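Local coordinates for adhesin (PDB 6GQ4), which is a gonococcal adhesin able to raise bactericidal antibodies and, as in related MliC-like proteins, probably inhibits lysozyme, at residues A[15-18]-A[22-25]; A[25-30]-A[84-89]; A[41-46]-A[67-72]. All coordinates share one frame; numbering follows the deposited sequence. Where two conformers were deposited one is given.

All three contacts lie in one eight-stranded antiparallel sheet. Contact 1 comes first along the chain and pairs the hairpin strands 9-16 and 22-29. Contact 2 continues along strand 22-29 from Val25, which it shares with contact 1, and packs that strand's side chains against strand 86-89. Contact 3 is nested in the loop that contact 2 closes, linking the turn between strands 35-42 and 45-50 to the residue just before strand 70-73. Their centres lie about 11 to 12 Å apart. Contacts 2 and 3 join strands that are not sheet neighbours, which indicates that the sheet curls on itself, consistent with a flattened barrel. Contacts 1 and 2 also meet at the sodium ion and through the hydrogen-bonded hydroxyls of Tyr15 and Tyr27.

Contact 1: residues A[15-18]-A[22-25]. With NA (sodium ion), chain B.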
loop_
_atom_site.group_PDB
_atom_site.type_symbol
_atom_site.label_atom_id
_atom_site.label_comp_id
_atom_site.label_asym_id
_atom_site.label_seq_id
_atom_site.Cartn_x
_atom_site.Cartn_y
_atom_site.Cartn_z
ATOM N N TYR A 15 -6.481 -6.889 3.058
ATOM C CA TYR A 15 -6.616 -6.213 4.366
ATOM C C TYR A 15 -8.075 -6.128 4.837
ATOM O O TYR A 15 -8.997 -6.083 4.027
ATOM C CB TYR A 15 -6.102 -4.782 4.278
ATOM C CG TYR A 15 -4.681 -4.676 3.842
ATOM C CD1 TYR A 15 -4.334 -4.642 2.508
ATOM C CD2 TYR A 15 -3.701 -4.551 4.790
ATOM C CE1 TYR A 15 -3.005 -4.543 2.113
ATOM C CE2 TYR A 15 -2.379 -4.460 4.413
ATOM C CZ TYR A 15 -2.028 -4.445 3.077
ATOM O OH TYR A 15 -0.675 -4.355 2.725
ATOM N N VAL A 16 -8.235 -6.058 6.163
ATOM C CA VAL A 16 -9.481 -5.697 6.792
ATOM C C VAL A 16 -9.284 -4.363 7.524
ATOM O O VAL A 16 -8.347 -4.180 8.303
ATOM C CB VAL A 16 -10.009 -6.830 7.695
ATOM C CG1 VAL A 16 -10.281 -8.062 6.848
ATOM C CG2 VAL A 16 -9.070 -7.174 8.853
ATOM N N CYS A 17 -10.190 -3.435 7.220
ATOM C CA CYS A 17 -10.107 -2.074 7.694
ATOM C C CYS A 17 -11.285 -1.789 8.609
ATOM O O CYS A 17 -12.175 -2.646 8.769
ATOM C CB CYS A 17 -10.065 -1.121 6.513
ATOM S SG CYS A 17 -8.923 -1.657 5.215
ATOM N N GLN A 18 -11.302 -0.586 9.176
ATOM C CA GLN A 18 -12.417 -0.176 9.981
ATOM C C GLN A 18 -13.654 0.017 9.102
ATOM O O GLN A 18 -13.557 0.090 7.877
ATOM C CB GLN A 18 -12.092 1.123 10.712
ATOM C CG GLN A 18 -10.987 0.952 11.741
ATOM C CD GLN A 18 -10.809 2.222 12.536
ATOM O OE1 GLN A 18 -11.562 3.191 12.360
ATOM N NE2 GLN A 18 -9.828 2.219 13.433
ATOM N N LYS A 22 -12.695 -3.506 3.254
ATOM C CA LYS A 22 -11.683 -4.466 2.842
ATOM C C LYS A 22 -10.999 -3.902 1.604
ATOM O O LYS A 22 -11.587 -3.247 0.769
ATOM C CB LYS A 22 -12.259 -5.844 2.478
ATOM C CG LYS A 22 -13.102 -6.525 3.550
ATOM C CD LYS A 22 -13.879 -7.774 3.065
ATOM C CE LYS A 22 -14.611 -8.517 4.174
ATOM N NZ LYS A 22 -13.663 -9.233 5.079
ATOM N N VAL A 23 -9.707 -4.173 1.490
ATOM C CA VAL A 23 -9.034 -3.738 0.268
ATOM C C VAL A 23 -7.909 -4.732 -0.024
ATOM O O VAL A 23 -7.344 -5.273 0.923
ATOM C CB VAL A 23 -8.512 -2.287 0.362
ATOM C CG1 VAL A 23 -7.539 -2.112 1.510
ATOM C CG2 VAL A 23 -7.959 -1.749 -0.952
ATOM N N LYS A 24 -7.679 -5.010 -1.326
ATOM C CA LYS A 24 -6.486 -5.811 -1.762
ATOM C C LYS A 24 -5.531 -4.876 -2.496
ATOM O O LYS A 24 -5.916 -4.140 -3.418
ATOM C CB LYS A 24 -6.851 -6.952 -2.721
ATOM C CG LYS A 24 -7.764 -7.981 -2.092
ATOM C CD LYS A 24 -7.950 -9.240 -2.854
ATOM C CE LYS A 24 -9.142 -9.960 -2.280
ATOM N NZ LYS A 24 -10.377 -9.688 -3.055
ATOM N N VAL A 25 -4.241 -4.985 -2.079
ATOM C CA VAL A 25 -3.186 -4.103 -2.571
ATOM C C VAL A 25 -2.070 -5.004 -3.154
ATOM O O VAL A 25 -1.682 -5.964 -2.479
ATOM C CB VAL A 25 -2.566 -3.201 -1.480
ATOM C CG1 VAL A 25 -1.480 -2.306 -2.068
ATOM C CG2 VAL A 25 -3.599 -2.377 -0.764
HETATM NA NA NA B . 0.911 -5.037 4.697
HETATM O O HOH W 1 1.379 -3.525 4.257
#
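The Tyr15 ring presents an edge to Val23: the carbonyl oxygen Val23 O lies near the ring plane, 3.5 Å from Tyr15 CD1. Val25 meets the same ring obliquely, with Val25 CG2 3.6 Å from Tyr15 CE1. This approach follows from Tyr15 chi1 of -58°, which places CG beside the backbone N and sends the ring along strand 22-29 toward Val25.

The backbone evidence identifies the arrangement as the end of the antiparallel hairpin formed by strands 9-16 and 22-29. Tyr15 and Val23 are a hydrogen-bonded pair: Tyr15 N donates to Val23 O at 2.8 Å, and Val23 N returns a longer bond of 3.3 Å to Tyr15 O. Val16 and Lys22 follow as a non-hydrogen-bonded pair. Their side chains lie alongside each other on the face opposite Tyr15 and Val23, and a bend at the last Lys22 torsion brings NZ within 4.0 Å of Val16 CG1. Beyond the strand, Cys17 SG rests 4.0 Å from Val23 CG1 and forms a disulfide with Cys100, tying the hairpin to strand 95-102.

Tyr15 OH binds the sodium ion at 2.6 Å, alongside the carbonyl oxygens of Tyr81 and Gln84. A hydrogen bond also joins the hydroxyls of Tyr15 and Tyr27. The same Tyr15 oxygen thus serves the ion and Tyr27, and the cation would be expected to polarise it.

Contact 2: residues A[25-30]-A[84-89]. With NA (sodium ion), chain B.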
loop_
_atom_site.group_PDB
_atom_site.type_symbol
_atom_site.label_atom_id
_atom_site.label_comp_id
_atom_site.label_asym_id
_atom_site.label_seq_id
_atom_site.Cartn_x
_atom_site.Cartn_y
_atom_site.Cartn_z
ATOM N N VAL A 25 -4.241 -4.985 -2.079
ATOM C CA VAL A 25 -3.186 -4.103 -2.571
ATOM C C VAL A 25 -2.070 -5.004 -3.154
ATOM O O VAL A 25 -1.682 -5.964 -2.479
ATOM C CB VAL A 25 -2.566 -3.201 -1.480
ATOM C CG1 VAL A 25 -1.480 -2.306 -2.068
ATOM C CG2 VAL A 25 -3.599 -2.377 -0.764
ATOM N N THR A 26 -1.697 -4.692 -4.389
ATOM C CA THR A 26 -0.573 -5.370 -5.044
ATOM C C THR A 26 0.631 -4.403 -4.948
ATOM O O THR A 26 0.536 -3.265 -5.372
ATOM C CB THR A 26 -0.892 -5.717 -6.499
ATOM O OG1 THR A 26 -2.065 -6.573 -6.480
ATOM C CG2 THR A 26 0.290 -6.343 -7.187
ATOM N N TYR A 27 1.779 -4.955 -4.497
ATOM C CA TYR A 27 3.020 -4.227 -4.405
ATOM C C TYR A 27 4.019 -4.756 -5.432
ATOM O O TYR A 27 4.109 -5.960 -5.569
ATOM C CB TYR A 27 3.615 -4.364 -3.013
ATOM C CG TYR A 27 2.724 -3.799 -1.931
ATOM C CD1 TYR A 27 2.740 -2.449 -1.607
ATOM C CD2 TYR A 27 1.923 -4.629 -1.174
ATOM C CE1 TYR A 27 1.913 -1.973 -0.609
ATOM C CE2 TYR A 27 1.056 -4.165 -0.190
ATOM C CZ TYR A 27 1.095 -2.822 0.117
ATOM O OH TYR A 27 0.271 -2.308 1.085
ATOM N N GLY A 28 4.628 -3.839 -6.160
ATOM C CA GLY A 28 5.783 -4.157 -6.992
ATOM C C GLY A 28 7.070 -4.115 -6.164
ATOM O O GLY A 28 7.218 -3.361 -5.200
ATOM N N PHE A 29 7.991 -5.014 -6.560
ATOM C CA PHE A 29 9.256 -5.171 -5.862
ATOM C C PHE A 29 10.380 -5.155 -6.880
ATOM O O PHE A 29 10.228 -5.637 -7.991
ATOM C CB PHE A 29 9.385 -6.473 -5.072
ATOM C CG PHE A 29 8.469 -6.547 -3.885
ATOM C CD1 PHE A 29 7.164 -6.938 -4.082
ATOM C CD2 PHE A 29 8.918 -6.238 -2.603
ATOM C CE1 PHE A 29 6.286 -6.978 -3.018
ATOM C CE2 PHE A 29 8.034 -6.268 -1.533
ATOM C CZ PHE A 29 6.723 -6.688 -1.754
ATOM N N ASN A 30 11.504 -4.590 -6.445
ATOM C CA ASN A 30 12.696 -4.591 -7.258
ATOM C C ASN A 30 13.552 -5.783 -6.804
ATOM O O ASN A 30 13.229 -6.541 -5.850
ATOM C CB ASN A 30 13.400 -3.229 -7.277
ATOM C CG ASN A 30 13.966 -2.827 -5.936
ATOM O OD1 ASN A 30 14.233 -3.676 -5.067
ATOM N ND2 ASN A 30 14.136 -1.519 -5.774
ATOM N N GLN A 84 2.690 -5.230 7.733
ATOM C CA GLN A 84 2.513 -3.787 8.025
ATOM C C GLN A 84 1.035 -3.406 7.867
ATOM O O GLN A 84 0.373 -3.706 6.863
ATOM C CB GLN A 84 3.412 -2.907 7.156
ATOM C CG GLN A 84 4.911 -3.129 7.371
ATOM C CD GLN A 84 5.430 -2.538 8.660
ATOM O OE1 GLN A 84 4.761 -2.564 9.693
ATOM N NE2 GLN A 84 6.638 -1.991 8.609
ATOM N N PRO A 85 0.462 -2.700 8.859
ATOM C CA PRO A 85 -0.852 -2.114 8.657
ATOM C C PRO A 85 -0.696 -0.933 7.696
ATOM O O PRO A 85 0.406 -0.347 7.616
ATOM C CB PRO A 85 -1.309 -1.693 10.048
ATOM C CG PRO A 85 -0.130 -1.799 10.943
ATOM C CD PRO A 85 1.013 -2.417 10.186
ATOM N N ILE A 86 -1.778 -0.587 6.985
ATOM C CA ILE A 86 -1.805 0.527 6.011
ATOM C C ILE A 86 -3.033 1.429 6.257
ATOM O O ILE A 86 -4.016 1.051 6.919
ATOM C CB ILE A 86 -1.798 -0.035 4.568
ATOM C CG1 ILE A 86 -3.149 -0.652 4.205
ATOM C CG2 ILE A 86 -0.641 -1.032 4.339
ATOM C CD1 ILE A 86 -3.309 -0.862 2.737
ATOM N N MET A 87 -2.971 2.591 5.622
ATOM C CA MET A 87 -4.118 3.446 5.433
ATOM C C MET A 87 -4.043 4.056 4.024
ATOM O O MET A 87 -2.986 4.203 3.439
ATOM C CB MET A 87 -4.221 4.500 6.551
ATOM C CG MET A 87 -3.169 5.534 6.729
ATOM S SD MET A 87 -3.783 6.750 8.029
ATOM C CE MET A 87 -3.939 8.267 7.086
ATOM N N ILE A 88 -5.229 4.299 3.422
ATOM C CA ILE A 88 -5.326 4.984 2.143
ATOM C C ILE A 88 -6.165 6.256 2.357
ATOM O O ILE A 88 -7.270 6.169 2.912
ATOM C CB ILE A 88 -5.906 4.075 1.037
ATOM C CG1 ILE A 88 -5.025 2.832 0.868
ATOM C CG2 ILE A 88 -6.092 4.798 -0.286
ATOM C CD1 ILE A 88 -5.590 1.732 -0.018
ATOM N N THR A 89 -5.610 7.364 1.873
ATOM C CA THR A 89 -6.185 8.721 1.915
ATOM C C THR A 89 -6.605 9.103 0.484
ATOM O O THR A 89 -5.874 8.855 -0.465
ATOM C CB THR A 89 -5.189 9.713 2.558
ATOM O OG1 THR A 89 -4.837 9.255 3.865
ATOM C CG2 THR A 89 -5.746 11.105 2.715
HETATM NA NA NA B . 0.911 -5.037 4.697
HETATM O O HOH W 1 1.379 -3.525 4.257
#
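Val25 and Ile86 reach toward each other tip to tip, Val25 CG2 lying 3.8 Å from Ile86 CD1. Their strands, 22-29 and 86-89, are separated in the sheet order by strands 9-16 and 95-102, and the CA atoms of Val25 and Ile86 stand 9.8 Å apart. Contact at that separation, made by buried side chains, is what a curled antiparallel sheet of the flattened-barrel kind produces: the strands face each other across the interior.

Tyr27, from the same strand as Val25, points against Ile86 and touches it with its hydroxyl rather than its ring carbons, Tyr27 OH being 3.6 Å from Ile86 CG2. The two branches of Ile86 thus divide the work, CG2 going to Tyr27 and CD1 chiefly to Val25. A chi1 of 73° sets this division by wedging CG1 between the backbone N and the carbonyl carbon while CG2 stands anti to the carbonyl carbon.

Within the 25-30 segment, Val25 CG1 sits 3.4 Å above one face of the Tyr27 ring, offset toward its rim. The polar end of Tyr27 is satisfied by a hydrogen bond to Tyr15 OH, and Leu71 of strand 70-73 packs against Val25, Tyr27 and Ile86 alike. Just before strand 86-89, the backbone oxygen Gln84 O lies 2.6 Å from the sodium ion.

Contact 3: residues A[41-46]-A[67-72]; sequences VINGKR and GGYVLS
A type I' beta turn from Ile42 to Lys45 brings Ile42 and Asn43 against the phenol of Tyr69. The turn is closed by a pair of backbone bonds, Ile42 N to Lys45 O at 2.8 Å and Lys45 N to Ile42 O at 3.2 Å. Asn43 and Gly44 occupy its two central positions, both with positive phi as the turn type requires.

The main apolar element is Ile42 on the Tyr69 ring. Ile42 CD1 stands over one face, 4.2 Å from the ring centroid and 23° off the normal, which meets the criterion for a CH-pi contact. Its other branch lies farther out toward the hydroxyl, with Ile42 CG2 3.6 Å from Tyr69 CE1. The side chains run antiparallel past one another, and Ile42 chi1 of -59°, with CG2 anti to the backbone N and CG1 beside that N, turns both branches to the ring.

In the fold, the turn joins strands 35-42 and 45-50 at one border of the sheet, whereas Tyr69 immediately precedes strand 70-73 near the other border. Their meeting therefore joins two parts of the curled sheet that are far apart in strand order. Ile42 also packs on Ile88, and Tyr69 on Val47 and Met49, so strands from both sides contribute to the surroundings.

At the polar end, Asn43 crosses Tyr69 at about a right angle, the amide and ring planes being 70° apart. Asn43 ND2 and Tyr69 OH are 3.6 Å from each other, and the link between them is made through a water. This water lies in the ring plane, at a short 2.5 Å from Tyr69 OH, and accepts a weak bond of 3.2 Å from Asn43 ND2.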
loop_
_atom_site.group_PDB
_atom_site.type_symbol
_atom_site.label_atom_id
_atom_site.label_comp_id
_atom_site.label_asym_id
_atom_site.label_seq_id
_atom_site.Cartn_x
_atom_site.Cartn_y
_atom_site.Cartn_z
ATOM N N VAL A 41 -7.784 -1.438 -6.440
ATOM C CA VAL A 41 -8.979 -1.040 -7.039
ATOM C C VAL A 41 -9.756 -0.232 -5.981
ATOM O O VAL A 41 -9.938 -0.674 -4.809
ATOM C CB VAL A 41 -9.789 -2.226 -7.609
ATOM C CG1 VAL A 41 -11.053 -1.729 -8.268
ATOM C CG2 VAL A 41 -8.970 -3.024 -8.606
ATOM N N ILE A 42 -10.076 1.005 -6.393
ATOM C CA ILE A 42 -10.707 1.940 -5.536
ATOM C C ILE A 42 -11.917 2.481 -6.325
ATOM O O ILE A 42 -11.774 3.044 -7.404
ATOM C CB ILE A 42 -9.725 3.042 -5.093
ATOM C CG1 ILE A 42 -8.509 2.455 -4.359
ATOM C CG2 ILE A 42 -10.438 4.102 -4.260
ATOM C CD1 ILE A 42 -7.565 3.475 -3.858
ATOM N N ASN A 43 -13.109 2.203 -5.820
ATOM C CA ASN A 43 -14.325 2.583 -6.567
ATOM C C ASN A 43 -14.298 1.954 -7.970
ATOM O O ASN A 43 -14.492 2.656 -8.986
ATOM C CB ASN A 43 -14.478 4.110 -6.661
ATOM C CG ASN A 43 -14.581 4.775 -5.300
ATOM O OD1 ASN A 43 -15.194 4.214 -4.385
ATOM N ND2 ASN A 43 -14.008 5.967 -5.167
ATOM N N GLY A 44 -13.997 0.637 -8.023
ATOM C CA GLY A 44 -14.048 -0.137 -9.253
ATOM C C GLY A 44 -13.036 0.273 -10.319
ATOM O O GLY A 44 -13.094 -0.173 -11.451
ATOM N N LYS A 45 -12.048 1.101 -9.963
ATOM C CA LYS A 45 -11.020 1.393 -10.913
ATOM C C LYS A 45 -9.655 1.131 -10.244
ATOM O O LYS A 45 -9.473 1.408 -9.057
ATOM C CB LYS A 45 -11.087 2.854 -11.360
ATOM C CG LYS A 45 -12.027 3.153 -12.509
ATOM C CD LYS A 45 -12.522 4.588 -12.543
ATOM C CE LYS A 45 -12.958 5.104 -11.182
ATOM N NZ LYS A 45 -13.079 6.576 -11.162
ATOM N N ARG A 46 -8.718 0.565 -11.009
ATOM C CA ARG A 46 -7.424 0.335 -10.474
ATOM C C ARG A 46 -6.684 1.677 -10.355
ATOM O O ARG A 46 -6.671 2.514 -11.254
ATOM C CB ARG A 46 -6.619 -0.671 -11.308
ATOM C CG ARG A 46 -5.296 -1.061 -10.671
ATOM C CD ARG A 46 -4.938 -2.514 -10.913
ATOM N NE ARG A 46 -5.794 -3.464 -10.186
ATOM C CZ ARG A 46 -5.454 -4.113 -9.064
ATOM N NH1 ARG A 46 -6.201 -5.149 -8.684
ATOM N NH2 ARG A 46 -4.383 -3.740 -8.355
ATOM N N GLY A 67 -2.089 15.239 -4.271
ATOM C CA GLY A 67 -3.215 15.479 -5.115
ATOM C C GLY A 67 -3.946 14.194 -5.525
ATOM O O GLY A 67 -5.034 14.256 -6.113
ATOM N N GLY A 68 -3.353 13.029 -5.231
ATOM C CA GLY A 68 -3.949 11.743 -5.589
ATOM C C GLY A 68 -4.227 10.896 -4.359
ATOM O O GLY A 68 -4.084 11.348 -3.182
ATOM N N TYR A 69 -4.562 9.610 -4.641
ATOM C CA TYR A 69 -4.655 8.665 -3.571
ATOM C C TYR A 69 -3.250 8.400 -3.032
ATOM O O TYR A 69 -2.320 8.264 -3.825
ATOM C CB TYR A 69 -5.311 7.354 -4.024
ATOM C CG TYR A 69 -6.791 7.456 -4.238
ATOM C CD1 TYR A 69 -7.687 7.259 -3.192
ATOM C CD2 TYR A 69 -7.322 7.753 -5.492
ATOM C CE1 TYR A 69 -9.056 7.360 -3.387
ATOM C CE2 TYR A 69 -8.684 7.819 -5.705
ATOM C CZ TYR A 69 -9.560 7.644 -4.644
ATOM O OH TYR A 69 -10.912 7.729 -4.834
ATOM N N VAL A 70 -3.150 8.300 -1.711
ATOM C CA VAL A 70 -1.916 8.015 -1.019
ATOM C C VAL A 70 -2.106 6.836 -0.059
ATOM O O VAL A 70 -2.999 6.862 0.809
ATOM C CB VAL A 70 -1.385 9.256 -0.291
ATOM C CG1 VAL A 70 -0.170 8.887 0.531
ATOM C CG2 VAL A 70 -1.091 10.385 -1.269
ATOM N N LEU A 71 -1.239 5.781 -0.248
ATOM C CA LEU A 71 -1.149 4.707 0.731
ATOM C C LEU A 71 0.007 5.013 1.695
ATOM O O LEU A 71 1.125 5.304 1.194
ATOM C CB LEU A 71 -0.961 3.380 -0.005
ATOM C CG LEU A 71 -1.097 2.135 0.867
ATOM C CD1 LEU A 71 -1.531 0.956 0.009
ATOM C CD2 LEU A 71 0.153 1.797 1.669
ATOM N N SER A 72 -0.242 4.937 2.998
ATOM C CA SER A 72 0.851 5.161 3.945
ATOM C C SER A 72 0.937 3.970 4.904
ATOM O O SER A 72 -0.030 3.338 5.295
ATOM C CB SER A 72 0.740 6.472 4.674
ATOM O OG SER A 72 -0.426 6.479 5.465
HETATM O O HOH W 2 -12.146 7.088 -2.774
#